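Local coordinates for protein putative methyltransferase (Emericella variicolor, PDB 7DMB) that probably transfers methyl groups from S-adenosylmethionine as a trans-acting partner of a polyketide synthase in calbistrin biosynthesis, and binds S-adenosyl-L-homocysteine, at residues Val32-Thr37 with Gly194-Gly199. Sequence-based numbering, arbitrary orientation.
Sequences VDLQWT and GRTNPG
W36, L34 and T37 make a small van der Waals contact at the protein surface with T196 and N197. It joins the loop between strands 31-32 and 43-44 to the C-terminal end of helix 187-196. T196 is the centre of it. With OG1 beside the backbone N (chi1 -54°), CG2 is left anti to it, and this methyl meets W36 CB at 3.9 Å and also touches T37. T196 OG1 lies 4.0 Å from L34 CD1, but its hydrogen bond goes back to L192 O in its own helix. The hydroxyl is therefore satisfied within the helix, and the contact from L34 CD1 is apolar. The benzene side of the indole reaches on to N197, where W36 CE3 sits 3.8 Å from N197 CB. The ring and the amide of N197 are nearly perpendicular, 89° apart. W36 NE1 bonds to K305 O, which helps fix the rotation of the ring. L34 CB lies above one indole face, offset toward its rim, and L34 also packs on L192 and M193. N197 turns its amide to its own backbone: G199 N donates to N197 OD1 at 3.1 Å, from above the carbonyl plane. This closes an Asx turn where the chain leaves the helix. That passage leads into strand 200-205, an inner parallel strand of the seven-stranded Rossmann-like sheet of class I methyltransferases, here packed against an N-terminal loop far from the cofactor pocket.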
loop_
_atom_site.group_PDB
_atom_site.type_symbol
_atom_site.label_atom_id
_atom_site.label_comp_id
_atom_site.label_asym_id
_atom_site.label_seq_id
_atom_site.Cartn_x
_atom_site.Cartn_y
_atom_site.Cartn_z
ATOM N N VAL A 32 -16.256 15.176 -3.201
ATOM C CA VAL A 32 -15.079 15.728 -3.867
ATOM C C VAL A 32 -15.497 16.999 -4.592
ATOM O O VAL A 32 -16.432 16.972 -5.400
ATOM C CB VAL A 32 -14.471 14.726 -4.862
ATOM C CG1 VAL A 32 -13.436 15.415 -5.754
ATOM C CG2 VAL A 32 -13.877 13.523 -4.147
ATOM N N ASP A 33 -14.801 18.107 -4.314
ATOM C CA ASP A 33 -15.033 19.386 -5.001
ATOM C C ASP A 33 -13.687 19.960 -5.447
ATOM O O ASP A 33 -13.011 20.662 -4.687
ATOM C CB ASP A 33 -15.793 20.366 -4.111
ATOM C CG ASP A 33 -16.390 21.521 -4.902
ATOM O OD1 ASP A 33 -16.138 21.591 -6.118
ATOM O OD2 ASP A 33 -17.109 22.352 -4.317
ATOM N N LEU A 34 -13.304 19.659 -6.690
ATOM C CA LEU A 34 -11.959 19.989 -7.156
ATOM C C LEU A 34 -11.713 21.493 -7.222
ATOM O O LEU A 34 -10.587 21.941 -6.975
ATOM C CB LEU A 34 -11.712 19.347 -8.519
ATOM C CG LEU A 34 -11.786 17.819 -8.520
ATOM C CD1 LEU A 34 -11.688 17.299 -9.930
ATOM C CD2 LEU A 34 -10.666 17.233 -7.655
ATOM N N GLN A 35 -12.737 22.283 -7.553
ATOM C CA GLN A 35 -12.635 23.750 -7.581
ATOM C C GLN A 35 -11.504 24.239 -8.497
ATOM O O GLN A 35 -10.773 25.173 -8.167
ATOM C CB GLN A 35 -12.477 24.307 -6.160
ATOM C CG GLN A 35 -13.733 24.160 -5.288
ATOM C CD GLN A 35 -13.471 24.465 -3.825
ATOM O OE1 GLN A 35 -12.519 25.165 -3.485
ATOM N NE2 GLN A 35 -14.320 23.934 -2.946
ATOM N N TRP A 36 -11.351 23.595 -9.654
ATOM C CA TRP A 36 -10.356 24.002 -10.648
ATOM C C TRP A 36 -10.942 24.850 -11.771
ATOM O O TRP A 36 -10.189 25.483 -12.519
ATOM C CB TRP A 36 -9.690 22.765 -11.266
ATOM C CG TRP A 36 -8.711 22.042 -10.358
ATOM C CD1 TRP A 36 -8.171 22.502 -9.187
ATOM C CD2 TRP A 36 -8.166 20.733 -10.560
ATOM N NE1 TRP A 36 -7.323 21.564 -8.653
ATOM C CE2 TRP A 36 -7.305 20.467 -9.473
ATOM C CE3 TRP A 36 -8.320 19.761 -11.557
ATOM C CZ2 TRP A 36 -6.604 19.268 -9.354
ATOM C CZ3 TRP A 36 -7.622 18.576 -11.443
ATOM C CH2 TRP A 36 -6.768 18.340 -10.347
ATOM N N THR A 37 -12.255 24.841 -11.922
ATOM C CA THR A 37 -12.985 25.623 -12.905
ATOM C C THR A 37 -14.214 26.165 -12.200
ATOM O O THR A 37 -14.595 25.659 -11.138
ATOM C CB THR A 37 -13.403 24.769 -14.110
ATOM O OG1 THR A 37 -14.101 23.611 -13.638
ATOM C CG2 THR A 37 -12.189 24.337 -14.918
ATOM N N GLY A 194 -8.850 14.628 -14.817
ATOM C CA GLY A 194 -8.330 14.789 -16.167
ATOM C C GLY A 194 -9.309 15.469 -17.108
ATOM O O GLY A 194 -8.924 16.328 -17.907
ATOM N N ARG A 195 -10.586 15.100 -17.037
ATOM C CA ARG A 195 -11.566 15.841 -17.814
ATOM C C ARG A 195 -11.668 17.293 -17.353
ATOM O O ARG A 195 -11.992 18.174 -18.164
ATOM C CB ARG A 195 -12.923 15.151 -17.736
ATOM C CG ARG A 195 -13.018 13.896 -18.608
ATOM C CD ARG A 195 -14.404 13.287 -18.524
ATOM N NE ARG A 195 -14.690 12.800 -17.178
ATOM C CZ ARG A 195 -15.446 13.435 -16.286
ATOM N NH1 ARG A 195 -16.001 14.602 -16.592
ATOM N NH2 ARG A 195 -15.648 12.898 -15.091
ATOM N N THR A 196 -11.387 17.568 -16.066
ATOM C CA THR A 196 -11.462 18.938 -15.555
ATOM C C THR A 196 -10.221 19.740 -15.924
ATOM O O THR A 196 -10.319 20.925 -16.264
ATOM C CB THR A 196 -11.633 18.958 -14.032
ATOM O OG1 THR A 196 -12.764 18.161 -13.639
ATOM C CG2 THR A 196 -11.819 20.397 -13.548
ATOM N N ASN A 197 -9.043 19.122 -15.827
ATOM C CA ASN A 197 -7.784 19.716 -16.273
ATOM C C ASN A 197 -7.140 18.741 -17.251
ATOM O O ASN A 197 -6.371 17.856 -16.841
ATOM C CB ASN A 197 -6.851 20.022 -15.103
ATOM C CG ASN A 197 -5.537 20.674 -15.556
ATOM O OD1 ASN A 197 -5.334 20.956 -16.755
ATOM N ND2 ASN A 197 -4.631 20.903 -14.599
ATOM N N PRO A 198 -7.410 18.879 -18.557
ATOM C CA PRO A 198 -6.851 17.928 -19.538
ATOM C C PRO A 198 -5.354 18.066 -19.736
ATOM O O PRO A 198 -4.761 17.233 -20.446
ATOM C CB PRO A 198 -7.622 18.245 -20.834
ATOM C CG PRO A 198 -8.702 19.237 -20.443
ATOM C CD PRO A 198 -8.273 19.896 -19.177
ATOM N N GLY A 199 -4.726 19.066 -19.118
ATOM C CA GLY A 199 -3.282 19.204 -19.138
ATOM C C GLY A 199 -2.646 18.869 -17.801
ATOM O O GLY A 199 -1.587 19.405 -17.448
#